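Local coordinates for Endonuclease/exonuclease/phosphatase domain-containing protein (Enterococcus faecalis, PDB 3L1W) that belongs to the endonuclease/exonuclease/phosphatase family and may act as a 3'-5' RNA exonuclease, though its function has not been established, at residues E43-P46 with N47-R50; H135-A138 with H139-L142; G236-S240 with D241-L245. One frame throughout, in Å; residues are numbered along the deposited sequence. Where two conformers were deposited one is given.

Contact 1: residues E43-P46 with N47-R50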
loop_
_atom_site.group_PDB
_atom_site.type_symbol
_atom_site.label_atom_id
_atom_site.label_comp_id
_atom_site.label_asym_id
_atom_site.label_seq_id
_atom_site.Cartn_x
_atom_site.Cartn_y
_atom_site.Cartn_z
ATOM N N GLU A 43 -15.566 -13.279 8.307
ATOM C CA GLU A 43 -15.211 -14.704 8.182
ATOM C C GLU A 43 -14.073 -15.144 9.097
ATOM O O GLU A 43 -13.057 -15.652 8.637
ATOM C CB GLU A 43 -14.918 -15.082 6.726
ATOM C CG GLU A 43 -16.122 -14.901 5.805
ATOM C CD GLU A 43 -16.023 -15.685 4.505
ATOM O OE1 GLU A 43 -15.260 -16.664 4.448
ATOM O OE2 GLU A 43 -16.741 -15.338 3.539
ATOM N N VAL A 44 -14.250 -14.945 10.396
ATOM C CA VAL A 44 -13.251 -15.388 11.358
ATOM C C VAL A 44 -13.852 -16.318 12.410
ATOM O O VAL A 44 -14.707 -15.919 13.207
ATOM C CB VAL A 44 -12.523 -14.196 12.025
ATOM C CG1 VAL A 44 -11.576 -13.550 11.021
ATOM C CG2 VAL A 44 -13.524 -13.162 12.574
ATOM N N ARG A 45 -13.399 -17.563 12.392
ATOM C CA ARG A 45 -13.702 -18.501 13.458
ATOM C C ARG A 45 -12.853 -18.128 14.674
ATOM O O ARG A 45 -11.964 -17.270 14.577
ATOM C CB ARG A 45 -13.431 -19.927 12.978
ATOM C CG ARG A 45 -14.403 -20.362 11.874
ATOM C CD ARG A 45 -14.180 -21.805 11.426
ATOM N NE ARG A 45 -14.201 -22.717 12.561
ATOM C CZ ARG A 45 -15.297 -23.036 13.246
ATOM N NH1 ARG A 45 -15.217 -23.872 14.274
ATOM N NH2 ARG A 45 -16.472 -22.519 12.909
ATOM N N PRO A 46 -13.133 -18.740 15.833
ATOM C CA PRO A 46 -12.442 -18.297 17.050
ATOM C C PRO A 46 -10.922 -18.336 16.958
ATOM O O PRO A 46 -10.256 -17.438 17.485
ATOM C CB PRO A 46 -12.949 -19.278 18.109
ATOM C CG PRO A 46 -14.337 -19.606 17.640
ATOM C CD PRO A 46 -14.237 -19.677 16.133
ATOM N N ASN A 47 -10.370 -19.353 16.301
ATOM C CA ASN A 47 -8.923 -19.415 16.152
ATOM C C ASN A 47 -8.368 -18.243 15.346
ATOM O O ASN A 47 -7.288 -17.733 15.635
ATOM C CB ASN A 47 -8.485 -20.756 15.554
ATOM C CG ASN A 47 -8.956 -20.947 14.128
ATOM O OD1 ASN A 47 -10.117 -20.694 13.803
ATOM N ND2 ASN A 47 -8.054 -21.388 13.267
ATOM N N GLN A 48 -9.116 -17.808 14.338
ATOM C CA GLN A 48 -8.709 -16.671 13.518
ATOM C C GLN A 48 -8.783 -15.372 14.322
ATOM O O GLN A 48 -7.926 -14.502 14.195
ATOM C CB GLN A 48 -9.593 -16.582 12.273
ATOM C CG GLN A 48 -9.496 -17.830 11.406
ATOM C CD GLN A 48 -10.446 -17.787 10.220
ATOM O OE1 GLN A 48 -11.583 -18.248 10.313
ATOM N NE2 GLN A 48 -9.982 -17.233 9.100
ATOM N N VAL A 49 -9.801 -15.251 15.169
ATOM C CA VAL A 49 -9.889 -14.090 16.049
ATOM C C VAL A 49 -8.677 -14.060 16.985
ATOM O O VAL A 49 -8.038 -13.017 17.164
ATOM C CB VAL A 49 -11.191 -14.102 16.860
ATOM C CG1 VAL A 49 -11.200 -12.954 17.878
ATOM C CG2 VAL A 49 -12.389 -13.993 15.921
ATOM N N ARG A 50 -8.348 -15.208 17.569
ATOM C CA ARG A 50 -7.179 -15.302 18.444
ATOM C C ARG A 50 -5.915 -14.871 17.707
ATOM O O ARG A 50 -5.094 -14.134 18.257
ATOM C CB ARG A 50 -6.996 -16.720 18.994
ATOM C CG ARG A 50 -8.013 -17.142 20.044
ATOM C CD ARG A 50 -7.522 -18.362 20.832
ATOM N NE ARG A 50 -7.396 -19.567 20.007
ATOM C CZ ARG A 50 -6.291 -19.925 19.355
ATOM N NH1 ARG A 50 -5.203 -19.167 19.416
ATOM N NH2 ARG A 50 -6.273 -21.041 18.633
HETATM O O HOH W 1 -11.361 -23.006 12.776
#
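Q48 reaches back from the first turn of helix 46-55 to R45, the N-cap residue, and to the end of strand 38-44, so that strand, cap and helix form one strand-to-helix junction. It is a worked example of how a helix start can be fixed by a side chain from within its own first turn: at N3, Q48 supplies only the N3 half of a capping box. Its CB lies 3.8 Å from CB of V44 and near the carbonyl oxygen of R45. CG passes alongside the R45 backbone, its torsion (chi1 -60°) setting it opposite the carbonyl carbon of Q48, and from there the chain runs on extended. At the tip, OE1 accepts from the backbone N of R45 at 2.8 Å, a nearly straight bond (171° at the hydrogen) although the donor stands well above the amide carbonyl plane. OE1 also takes the N-H of D11, and NE2 donates to the carbonyl of R9; with both ends of this buried amide engaged, its rotation is fixed. The carbonyl of R45 in turn opens the helical bonding, accepting from N of V49 at 3.0 Å and, weakly, from N of Q48. One residue further, N of R50 bonds O of P46. Beside the polar path, CG2 of V44 meets CG2 of V49 at 3.6 Å, the two valines crossing at about a right angle, while V49 also packs on strand 59-64. On the strand side, E43 and V44 both face G73 in a G1 beta bulge, and the carboxylate of E43 turns to V10 and N7. N47 gives its ND2 to D11, and a water joins its OD1, 2.8 Å away, to NE of R45 at the edge of the guanidinium.

Contact 2: residues H135-A138 with H139-L142. With SO4 (sulfate ion), chain H.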
loop_
_atom_site.group_PDB
_atom_site.type_symbol
_atom_site.label_atom_id
_atom_site.label_comp_id
_atom_site.label_asym_id
_atom_site.label_seq_id
_atom_site.Cartn_x
_atom_site.Cartn_y
_atom_site.Cartn_z
ATOM N N HIS A 135 -25.132 -15.345 1.323
ATOM C CA HIS A 135 -24.796 -15.610 -0.073
ATOM C C HIS A 135 -25.932 -16.313 -0.820
ATOM O O HIS A 135 -25.946 -16.361 -2.044
ATOM C CB HIS A 135 -23.519 -16.452 -0.178
ATOM C CG HIS A 135 -23.589 -17.760 0.554
ATOM N ND1 HIS A 135 -24.187 -18.882 0.021
ATOM C CD2 HIS A 135 -23.124 -18.125 1.772
ATOM C CE1 HIS A 135 -24.094 -19.880 0.881
ATOM N NE2 HIS A 135 -23.455 -19.448 1.953
ATOM N N ILE A 136 -26.894 -16.843 -0.082
ATOM C CA ILE A 136 -27.886 -17.735 -0.669
ATOM C C ILE A 136 -28.734 -17.102 -1.786
ATOM O O ILE A 136 -28.978 -17.734 -2.814
ATOM C CB ILE A 136 -28.784 -18.346 0.437
ATOM C CG1 ILE A 136 -29.469 -19.615 -0.049
ATOM C CG2 ILE A 136 -29.806 -17.344 0.925
ATOM C CD1 ILE A 136 -30.402 -20.200 0.987
ATOM N N SER A 137 -29.175 -15.859 -1.598
ATOM C CA SER A 137 -30.059 -15.233 -2.574
ATOM C C SER A 137 -30.141 -13.729 -2.401
ATOM O O SER A 137 -29.842 -13.200 -1.332
ATOM C CB SER A 137 -31.469 -15.815 -2.453
ATOM O OG SER A 137 -32.130 -15.297 -1.305
ATOM N N ALA A 138 -30.543 -13.038 -3.461
ATOM C CA ALA A 138 -30.757 -11.600 -3.388
ATOM C C ALA A 138 -31.857 -11.249 -2.381
ATOM O O ALA A 138 -31.783 -10.225 -1.704
ATOM C CB ALA A 138 -31.088 -11.035 -4.762
ATOM N N HIS A 139 -32.882 -12.092 -2.288
ATOM C CA HIS A 139 -33.953 -11.841 -1.331
ATOM C C HIS A 139 -33.438 -11.911 0.102
ATOM O O HIS A 139 -33.812 -11.093 0.940
ATOM C CB HIS A 139 -35.125 -12.814 -1.533
ATOM C CG HIS A 139 -35.967 -12.498 -2.728
ATOM N ND1 HIS A 139 -36.653 -13.465 -3.435
ATOM C CD2 HIS A 139 -36.233 -11.322 -3.346
ATOM C CE1 HIS A 139 -37.307 -12.897 -4.432
ATOM N NE2 HIS A 139 -37.069 -11.598 -4.400
ATOM N N ALA A 140 -32.572 -12.881 0.379
ATOM C CA ALA A 140 -31.964 -13.006 1.701
ATOM C C ALA A 140 -31.103 -11.796 2.042
ATOM O O ALA A 140 -31.054 -11.358 3.192
ATOM C CB ALA A 140 -31.130 -14.275 1.795
ATOM N N ARG A 141 -30.397 -11.269 1.047
ATOM C CA ARG A 141 -29.566 -10.104 1.287
ATOM C C ARG A 141 -30.405 -8.873 1.597
ATOM O O ARG A 141 -30.107 -8.129 2.526
ATOM C CB ARG A 141 -28.646 -9.858 0.085
ATOM C CG ARG A 141 -27.611 -10.960 -0.068
ATOM C CD ARG A 141 -26.634 -10.695 -1.198
ATOM N NE ARG A 141 -27.094 -11.126 -2.517
ATOM C CZ ARG A 141 -27.005 -12.372 -2.973
ATOM N NH1 ARG A 141 -26.539 -13.343 -2.192
ATOM N NH2 ARG A 141 -27.401 -12.652 -4.209
ATOM N N LEU A 142 -31.450 -8.656 0.808
ATOM C CA LEU A 142 -32.338 -7.532 1.046
ATOM C C LEU A 142 -32.931 -7.656 2.440
ATOM O O LEU A 142 -33.017 -6.679 3.175
ATOM C CB LEU A 142 -33.460 -7.513 0.011
ATOM C CG LEU A 142 -34.414 -6.316 0.043
ATOM C CD1 LEU A 142 -33.689 -5.030 -0.319
ATOM C CD2 LEU A 142 -35.565 -6.556 -0.915
HETATM S S SO4 H . -30.762 -15.179 -6.610
HETATM O O1 SO4 H . -29.669 -16.132 -6.403
HETATM O O2 SO4 H . -30.421 -13.893 -6.020
HETATM O O3 SO4 H . -30.986 -15.012 -8.044
HETATM O O4 SO4 H . -31.986 -15.690 -5.994
HETATM O O HOH W 2 -27.235 -15.410 -4.900
#
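Two torsions bring the S137 hydroxyl to the first turn of helix 138-151 and the R141 guanidinium back over the S137-A138 peptide. In S137, chi1 of 75° places OG between the backbone N and the carbonyl carbon; in R141, a bend at chi3 (-85°) folds the guanidinium back against the chain that leads into the helix. OG of S137 accepts from N of A140 at 3.0 Å. The guanidinium lies with one face against the backbone, nearly parallel to that peptide (about 6°): O of S137 sits 3.3 Å above its plane, over the centre, and N of A138 stands over the same face nearer the rim. O of S137 and NH1 are not hydrogen-bonded, the angle being poor; the backbone N of R141 takes that carbonyl instead. At the end of the group, NH1 makes a weak bond of 3.1 Å to O of H135 and another bond to O of D134, while NH2 forms a salt bridge with E173. The cationic group thus ties the incoming loop, the helix and the E173 loop together.

This is an N-terminal helix cap, with S137 as N-cap residue, joining strand 126-132 to its following helix. The N-H of A138, at the helix start, receives an anion: a sulfate, probably from the crystallisation liquor, places O2 2.7 Å from N of A138. A water accepts from NH2 of R141 and donates to O1 of the sulfate and to O of H135, so the arginine, whose NH2 is 3.7 Å from O2, is linked to the anion through solvent; its charge and the helix start probably favour the ion together. On the flank, CG2 of I136 presses on CB of A140 at 3.5 Å, closer than usual for two carbons.

Contact 3: residues G236-S240 with D241-L245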
loop_
_atom_site.group_PDB
_atom_site.type_symbol
_atom_site.label_atom_id
_atom_site.label_comp_id
_atom_site.label_asym_id
_atom_site.label_seq_id
_atom_site.Cartn_x
_atom_site.Cartn_y
_atom_site.Cartn_z
ATOM N N GLY A 236 2.872 -15.061 -5.310
ATOM C CA GLY A 236 2.039 -15.673 -6.329
ATOM C C GLY A 236 0.687 -16.147 -5.842
ATOM O O GLY A 236 -0.020 -16.857 -6.558
ATOM N N ARG A 237 0.336 -15.759 -4.620
ATOM C CA ARG A 237 -0.984 -16.058 -4.059
ATOM C C ARG A 237 -1.505 -14.812 -3.382
ATOM O O ARG A 237 -0.737 -13.908 -3.068
ATOM C CB ARG A 237 -0.885 -17.179 -3.026
ATOM C CG ARG A 237 -0.479 -18.504 -3.608
ATOM C CD ARG A 237 -0.429 -19.596 -2.544
ATOM N NE ARG A 237 -0.325 -20.912 -3.167
ATOM C CZ ARG A 237 -0.334 -22.061 -2.501
ATOM N NH1 ARG A 237 -0.439 -22.068 -1.180
ATOM N NH2 ARG A 237 -0.235 -23.208 -3.160
ATOM N N PHE A 238 -2.813 -14.762 -3.159
ATOM C CA PHE A 238 -3.389 -13.665 -2.398
ATOM C C PHE A 238 -3.660 -14.177 -1.000
ATOM O O PHE A 238 -4.031 -15.340 -0.833
ATOM C CB PHE A 238 -4.680 -13.171 -3.045
ATOM C CG PHE A 238 -4.471 -12.484 -4.368
ATOM C CD1 PHE A 238 -3.599 -11.405 -4.481
ATOM C CD2 PHE A 238 -5.176 -12.898 -5.494
ATOM C CE1 PHE A 238 -3.418 -10.762 -5.713
ATOM C CE2 PHE A 238 -5.005 -12.261 -6.720
ATOM C CZ PHE A 238 -4.132 -11.194 -6.830
ATOM N N PRO A 239 -3.454 -13.324 0.011
ATOM C CA PRO A 239 -3.636 -13.754 1.404
ATOM C C PRO A 239 -5.089 -14.140 1.709
ATOM O O PRO A 239 -5.303 -14.950 2.589
ATOM C CB PRO A 239 -3.217 -12.519 2.214
ATOM C CG PRO A 239 -2.354 -11.720 1.283
ATOM C CD PRO A 239 -2.958 -11.940 -0.080
ATOM N N SER A 240 -6.053 -13.555 1.001
ATOM C CA SER A 240 -7.459 -13.945 1.105
ATOM C C SER A 240 -8.022 -14.033 -0.305
ATOM O O SER A 240 -7.359 -13.590 -1.259
ATOM C CB SER A 240 -8.270 -12.916 1.903
ATOM O OG SER A 240 -9.648 -13.299 1.926
ATOM N N ASP A 241 -9.225 -14.598 -0.453
ATOM C CA ASP A 241 -9.871 -14.618 -1.765
ATOM C C ASP A 241 -10.622 -13.321 -2.064
ATOM O O ASP A 241 -11.212 -13.168 -3.138
ATOM C CB ASP A 241 -10.754 -15.869 -1.985
ATOM C CG ASP A 241 -11.833 -16.050 -0.918
ATOM O OD1 ASP A 241 -11.901 -15.267 0.052
ATOM O OD2 ASP A 241 -12.619 -17.013 -1.063
ATOM N N HIS A 242 -10.590 -12.388 -1.107
ATOM C CA HIS A 242 -10.980 -11.000 -1.360
ATOM C C HIS A 242 -9.758 -10.101 -1.251
ATOM O O HIS A 242 -8.838 -10.393 -0.486
ATOM C CB HIS A 242 -11.953 -10.502 -0.291
ATOM C CG HIS A 242 -13.261 -11.221 -0.255
ATOM N ND1 HIS A 242 -14.469 -10.572 -0.413
ATOM C CD2 HIS A 242 -13.556 -12.519 -0.013
ATOM C CE1 HIS A 242 -15.451 -11.451 -0.309
ATOM N NE2 HIS A 242 -14.925 -12.636 -0.052
ATOM N N PHE A 243 -9.772 -8.984 -1.965
ATOM C CA PHE A 243 -8.838 -7.893 -1.662
ATOM C C PHE A 243 -9.427 -7.065 -0.527
ATOM O O PHE A 243 -10.641 -6.877 -0.465
ATOM C CB PHE A 243 -8.687 -6.951 -2.862
ATOM C CG PHE A 243 -8.106 -7.597 -4.082
ATOM C CD1 PHE A 243 -7.017 -8.445 -3.973
ATOM C CD2 PHE A 243 -8.626 -7.327 -5.346
ATOM C CE1 PHE A 243 -6.458 -9.033 -5.108
ATOM C CE2 PHE A 243 -8.069 -7.903 -6.486
ATOM C CZ PHE A 243 -6.988 -8.759 -6.366
ATOM N N PRO A 244 -8.570 -6.537 0.364
ATOM C CA PRO A 244 -9.066 -5.486 1.257
ATOM C C PRO A 244 -9.544 -4.287 0.444
ATOM O O PRO A 244 -9.024 -3.991 -0.651
ATOM C CB PRO A 244 -7.818 -5.077 2.067
ATOM C CG PRO A 244 -6.840 -6.213 1.886
ATOM C CD PRO A 244 -7.134 -6.794 0.535
ATOM N N LEU A 245 -10.517 -3.578 1.000
ATOM C CA LEU A 245 -11.035 -2.363 0.400
ATOM C C LEU A 245 -10.831 -1.286 1.441
ATOM O O LEU A 245 -11.243 -1.452 2.591
ATOM C CB LEU A 245 -12.535 -2.527 0.107
ATOM C CG LEU A 245 -13.332 -1.332 -0.405
ATOM C CD1 LEU A 245 -12.730 -0.796 -1.699
ATOM C CD2 LEU A 245 -14.805 -1.751 -0.618
HETATM O O HOH W 3 -6.080 -10.531 0.029
#
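S240, F243 and D241 bury the most surface in this loop, which leads into strand 245-251 and carries the Ser-Asp-His sequence found near the end of many DNase I-like domains. The ring of F243 comes edge-on to F238 in a T-shaped stack, with planes at 89° and centroids 4.9 Å apart. CE1 of F243 does the touching: it stands over the centre of the F238 face, 3.5 Å from CE1 of that ring. F238 also meets Y204, including Y204 of the second subunit. Across the bend, S240 turns OG opposite its own N (chi1 177°), toward the N-H of H242, in a weak but almost straight bond; its stronger partner is the carbonyl of N7. A water bridges N of S240 and O of H242, 2.8 Å from the latter. D241 swings its carboxylate toward the histidine, OD1 lying in the plane of the H242 ring, at its edge, while ND1 of H242 bonds D215. The buried groups of the bend are thus settled separately, the apolar ones by the ring pair and the polar ones by bonds to S240, the water and D215.

In the fold
All three contacts are bends within continuous chain, but they differ in depth and chemistry. The touching residues of contact 3 are all buried, and it rests on aromatic stacking plus a serine and a water; contacts 1 and 2 are partly buried helix starts, the first held by a glutamine amide gripping backbone, the second by a serine cap and a folded arginine at a more open edge where a sulfate is bound in the crystal. Contacts 1 and 3 adjoin strands of the same seven-stranded sheet and share N7 and R9 as neighbours, with centres about 17 Å apart. Contact 2 follows a strand of the other sheet, its centre about 24 Å from each of theirs.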